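Local coordinates for protein cortical-lytic enzyme (Bacillus cereus, PDB 4S3J) that cleaves partially degraded cortex peptidoglycan as an N-acetylglucosaminidase during spore germination, recognising the muramic acid delta-lactam specific to spores, at residues 59-63 / 64-68; 15-18 / 19-23. All coordinates share one frame; numbering follows the deposited sequence.

Contact 1 (59-63 / 64-68); sequences PGDSL and YRISQ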
loop_
_atom_site.group_PDB
_atom_site.type_symbol
_atom_site.label_atom_id
_atom_site.label_comp_id
_atom_site.label_asym_id
_atom_site.label_seq_id
_atom_site.Cartn_x
_atom_site.Cartn_y
_atom_site.Cartn_z
ATOM N N PRO A 59 16.178 15.983 -7.621
ATOM C CA PRO A 59 16.136 15.567 -9.030
ATOM C C PRO A 59 14.732 15.221 -9.516
ATOM O O PRO A 59 13.988 14.464 -8.867
ATOM C CB PRO A 59 17.047 14.340 -9.062
ATOM C CG PRO A 59 17.968 14.507 -7.876
ATOM C CD PRO A 59 17.197 15.259 -6.838
ATOM N N GLY A 60 14.371 15.783 -10.669
ATOM C CA GLY A 60 13.072 15.553 -11.285
ATOM C C GLY A 60 11.918 16.401 -10.763
ATOM O O GLY A 60 10.802 16.342 -11.286
ATOM N N ASP A 61 12.168 17.225 -9.750
ATOM C CA ASP A 61 11.111 18.064 -9.194
ATOM C C ASP A 61 10.577 19.063 -10.218
ATOM O O ASP A 61 11.294 19.526 -11.107
ATOM C CB ASP A 61 11.621 18.867 -7.993
ATOM C CG ASP A 61 11.398 18.181 -6.658
ATOM O OD1 ASP A 61 10.553 17.270 -6.543
ATOM O OD2 ASP A 61 12.092 18.576 -5.703
ATOM N N SER A 62 9.313 19.418 -10.028
ATOM C CA SER A 62 8.671 20.519 -10.714
ATOM C C SER A 62 7.920 21.300 -9.663
ATOM O O SER A 62 7.661 20.779 -8.571
ATOM C CB SER A 62 7.718 20.003 -11.789
ATOM O OG SER A 62 6.667 19.242 -11.193
ATOM N N LEU A 63 7.558 22.541 -9.964
ATOM C CA LEU A 63 6.754 23.298 -9.023
ATOM C C LEU A 63 5.415 22.617 -8.828
ATOM O O LEU A 63 4.896 22.577 -7.728
ATOM C CB LEU A 63 6.569 24.740 -9.490
ATOM C CG LEU A 63 7.779 25.668 -9.384
ATOM C CD1 LEU A 63 7.402 27.052 -9.918
ATOM C CD2 LEU A 63 8.294 25.781 -7.944
ATOM N N TYR A 64 4.868 22.056 -9.896
ATOM C CA TYR A 64 3.625 21.309 -9.783
ATOM C C TYR A 64 3.747 20.160 -8.759
ATOM O O TYR A 64 2.895 20.016 -7.870
ATOM C CB TYR A 64 3.204 20.763 -11.147
ATOM C CG TYR A 64 1.968 19.911 -11.051
ATOM C CD1 TYR A 64 0.713 20.486 -10.950
ATOM C CD2 TYR A 64 2.066 18.528 -11.027
ATOM C CE1 TYR A 64 -0.420 19.693 -10.842
ATOM C CE2 TYR A 64 0.955 17.742 -10.918
ATOM C CZ TYR A 64 -0.283 18.329 -10.827
ATOM O OH TYR A 64 -1.386 17.511 -10.716
ATOM N N ARG A 65 4.800 19.354 -8.865
ATOM C CA ARG A 65 4.974 18.227 -7.939
ATOM C C ARG A 65 5.107 18.715 -6.500
ATOM O O ARG A 65 4.503 18.169 -5.583
ATOM C CB ARG A 65 6.198 17.377 -8.301
ATOM C CG ARG A 65 6.415 16.216 -7.329
ATOM C CD ARG A 65 7.702 15.441 -7.619
ATOM N NE ARG A 65 7.978 14.412 -6.610
ATOM C CZ ARG A 65 7.480 13.174 -6.641
ATOM N NH1 ARG A 65 6.673 12.819 -7.624
ATOM N NH2 ARG A 65 7.789 12.292 -5.679
ATOM N N ILE A 66 5.928 19.736 -6.298
ATOM C CA ILE A 66 6.163 20.219 -4.949
ATOM C C ILE A 66 4.868 20.767 -4.329
ATOM O O ILE A 66 4.612 20.578 -3.130
ATOM C CB ILE A 66 7.282 21.292 -4.964
ATOM C CG1 ILE A 66 8.591 20.669 -5.456
ATOM C CG2 ILE A 66 7.437 21.949 -3.586
ATOM C CD1 ILE A 66 9.621 21.695 -5.921
ATOM N N SER A 67 4.062 21.457 -5.134
ATOM C CA SER A 67 2.777 21.973 -4.666
ATOM C C SER A 67 1.837 20.817 -4.300
ATOM O O SER A 67 1.131 20.899 -3.299
ATOM C CB SER A 67 2.158 22.906 -5.711
ATOM O OG SER A 67 1.734 22.242 -6.883
ATOM N N GLN A 68 1.841 19.752 -5.088
ATOM C CA GLN A 68 1.017 18.593 -4.752
ATOM C C GLN A 68 1.499 17.967 -3.455
ATOM O O GLN A 68 0.706 17.657 -2.572
ATOM C CB GLN A 68 1.035 17.533 -5.864
ATOM C CG GLN A 68 0.262 17.908 -7.109
ATOM C CD GLN A 68 -1.229 18.100 -6.827
ATOM O OE1 GLN A 68 -1.863 17.254 -6.202
ATOM N NE2 GLN A 68 -1.779 19.226 -7.266
HETATM O O HOH W 1 10.121 15.575 -4.718
HETATM O O HOH W 2 8.102 16.822 -4.373
#

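Contact 2 (15-18 / 19-23); sequences YSLA and SKYGS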
loop_
_atom_site.group_PDB
_atom_site.type_symbol
_atom_site.label_atom_id
_atom_site.label_comp_id
_atom_site.label_asym_id
_atom_site.label_seq_id
_atom_site.Cartn_x
_atom_site.Cartn_y
_atom_site.Cartn_z
ATOM N N TYR A 15 26.129 12.091 9.387
ATOM C CA TYR A 15 26.813 13.219 10.011
ATOM C C TYR A 15 26.905 14.415 9.061
ATOM O O TYR A 15 26.559 15.551 9.431
ATOM C CB TYR A 15 28.209 12.769 10.437
ATOM C CG TYR A 15 28.172 11.662 11.473
ATOM C CD1 TYR A 15 27.957 11.927 12.826
ATOM C CD2 TYR A 15 28.267 10.336 11.079
ATOM C CE1 TYR A 15 27.888 10.899 13.748
ATOM C CE2 TYR A 15 28.188 9.313 11.978
ATOM C CZ TYR A 15 27.999 9.586 13.312
ATOM O OH TYR A 15 27.932 8.539 14.202
ATOM N N SER A 16 27.327 14.162 7.819
ATOM C CA SER A 16 27.478 15.255 6.875
ATOM C C SER A 16 26.120 15.836 6.489
ATOM O O SER A 16 25.998 17.057 6.355
ATOM C CB SER A 16 28.292 14.827 5.643
ATOM O OG SER A 16 27.614 13.906 4.800
ATOM N N LEU A 17 25.087 14.993 6.348
ATOM C CA LEU A 17 23.758 15.482 6.033
ATOM C C LEU A 17 23.172 16.290 7.168
ATOM O O LEU A 17 22.559 17.316 6.931
ATOM C CB LEU A 17 22.824 14.318 5.679
ATOM C CG LEU A 17 23.078 13.705 4.312
ATOM C CD1 LEU A 17 22.261 12.434 4.171
ATOM C CD2 LEU A 17 22.769 14.662 3.180
ATOM N N ALA A 18 23.383 15.855 8.403
ATOM C CA ALA A 18 22.930 16.626 9.559
ATOM C C ALA A 18 23.632 17.986 9.578
ATOM O O ALA A 18 23.007 19.002 9.878
ATOM C CB ALA A 18 23.206 15.868 10.852
ATOM N N SER A 19 24.924 18.001 9.253
ATOM C CA SER A 19 25.708 19.245 9.276
ATOM C C SER A 19 25.218 20.171 8.167
ATOM O O SER A 19 25.026 21.374 8.377
ATOM C CB SER A 19 27.211 18.961 9.131
ATOM O OG SER A 19 27.939 20.188 9.045
ATOM N N LYS A 20 24.952 19.597 7.000
ATOM C CA LYS A 20 24.519 20.376 5.841
ATOM C C LYS A 20 23.178 21.050 6.085
ATOM O O LYS A 20 22.987 22.213 5.731
ATOM C CB LYS A 20 24.408 19.476 4.606
ATOM C CG LYS A 20 24.019 20.211 3.345
ATOM C CD LYS A 20 24.059 19.290 2.138
ATOM C CE LYS A 20 23.501 19.966 0.907
ATOM N NZ LYS A 20 23.593 19.069 -0.268
ATOM N N TYR A 21 22.247 20.309 6.667
ATOM C CA TYR A 21 20.883 20.802 6.823
ATOM C C TYR A 21 20.582 21.311 8.248
ATOM O O TYR A 21 19.450 21.703 8.557
ATOM C CB TYR A 21 19.884 19.725 6.419
ATOM C CG TYR A 21 19.968 19.406 4.936
ATOM C CD1 TYR A 21 19.502 20.314 3.992
ATOM C CD2 TYR A 21 20.468 18.187 4.476
ATOM C CE1 TYR A 21 19.577 20.051 2.641
ATOM C CE2 TYR A 21 20.531 17.915 3.106
ATOM C CZ TYR A 21 20.079 18.845 2.201
ATOM O OH TYR A 21 20.153 18.580 0.854
ATOM N N GLY A 22 21.586 21.303 9.117
ATOM C CA GLY A 22 21.424 21.819 10.474
ATOM C C GLY A 22 20.545 20.973 11.383
ATOM O O GLY A 22 19.923 21.483 12.314
ATOM N N SER A 23 20.523 19.669 11.112
ATOM C CA SER A 23 19.771 18.678 11.878
ATOM C C SER A 23 20.687 17.915 12.825
ATOM O O SER A 23 21.771 18.409 13.171
ATOM C CB SER A 23 19.063 17.708 10.922
ATOM O OG SER A 23 18.127 16.888 11.613
#

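Contact 1 (59-63 / 64-68)
S62 and R65 meet where the loop 59-62 turns into the helix that opens at L63, and the first helical bonds follow at once: I66 N gives its hydrogen to S62 O at 3.0 Å, and S67 N to L63 O at 2.9 Å. S62 is the N-cap. Its OG lies between the backbone N and the carbonyl carbon (chi1 63°), which turns it over the helix start to accept from R65 N at 3.0 Å, with a fairly straight N-H...O angle of 161°. One residue thus occupies two amide hydrogens of the first turn, one with its hydroxyl and one with its carbonyl. S62 N is itself buried without a partner.

D61 adds a second, looser tie. The D61 and R65 side chains cross at about a right angle, yet their carboxylate and guanidinium planes are only 28° apart, and OD1 comes in near the guanidinium plane, at the edge where NE lies. The direct salt bridge from D61 OD1 to R65 NE is long, 3.8 Å. A water bridges the pair, donating to D61 OD1 and accepting from R65 NE at 3.1 Å, in the guanidinium plane. OD2 accepts from Y55 OH of strand 54-56 and from Q58 N of the loop that follows, which limits rotation of the carboxylate. The aliphatic I66 crosses D61 at about a right angle, its CG1 3.9 Å from D61 CG. Further along, S67 OG bonds back to Y64 O, which also accepts from Q68 N.

The helix 63-70 lies between two parts of the protein: L63, I66 and S67 face L74 and L77 of helix 74-80, with L95 of strand 94-96 touching L63 and I66, while R65 and Y64 reach S392 and E399 of helix 387-400, in the glycosyl hydrolase family 18 region.

Contact 2 (15-18 / 19-23)
The carbonyls of Y15 and S16 accept from the amides of S19 and K20, continuing the bond ladder of helix 14-21 towards its C-terminal end. S19 N reaches Y15 O at 3.0 Å, K20 N reaches S16 O at 2.8 Å, and Y21 N reaches L17 O at 3.0 Å; all three are i to i+4 bonds with similar N-H...O angles. A18 O accepts from S23 N, five residues on, at 2.9 Å. The approach lies in the carbonyl plane, on a lone pair, although the N-H...O angle is only 138°. The wider span follows from G22, whose positive phi of 70° swings the chain back across the helix end and brings S23 N within bonding distance of A18 O.

Among the side chains, S16 OG accepts from S13 N, so that hydroxyl serves the beginning of the helix. The L17 carbonyl has an apolar neighbour as well as its amide donor: CD2 of Y21 lies 3.3 Å from L17 O. The Y21 side chain runs beside that of L17, both pointing the same way, and CE2 touches L17 CD2 at 3.9 Å. This first torsion of Y21 (chi1 -66°, CG anti to the carbonyl carbon) sets the ring alongside L17. K20 CG sits over the centre of one face of the same ring. A18 CB approaches S23 O at 3.7 Å.

L17 and A18 also meet I28 of helix 25-31, while L17 touches L46 and Y21 touches V48 of strand 45-49. An i to i+5 amide bond returning to a helix end, with a positive-phi glycine between, is characteristic of a Schellman-like C-terminal turn, here closing the first helix of a LysM domain, whose two helices pack on a two-stranded antiparallel sheet.

The two contacts treat opposite ends of corresponding helices in successive LysM domains, their centres about 23 Å apart and without touching. Contact 1 is a helix start, where a serine hydroxyl and a water-assisted carboxylate-guanidinium pair add side-chain chemistry to the backbone bonds. Contact 2 is a helix finish, closed across its segments by backbone bonds alone, with apolar contact beside them. Both turn buried aliphatic side chains inward onto the second helix and the sheet of their own domain, and both are partly buried overall. Their outer faces differ: that of 59-68 meets helix 387-400, whereas 15-23 carries more exposed residues.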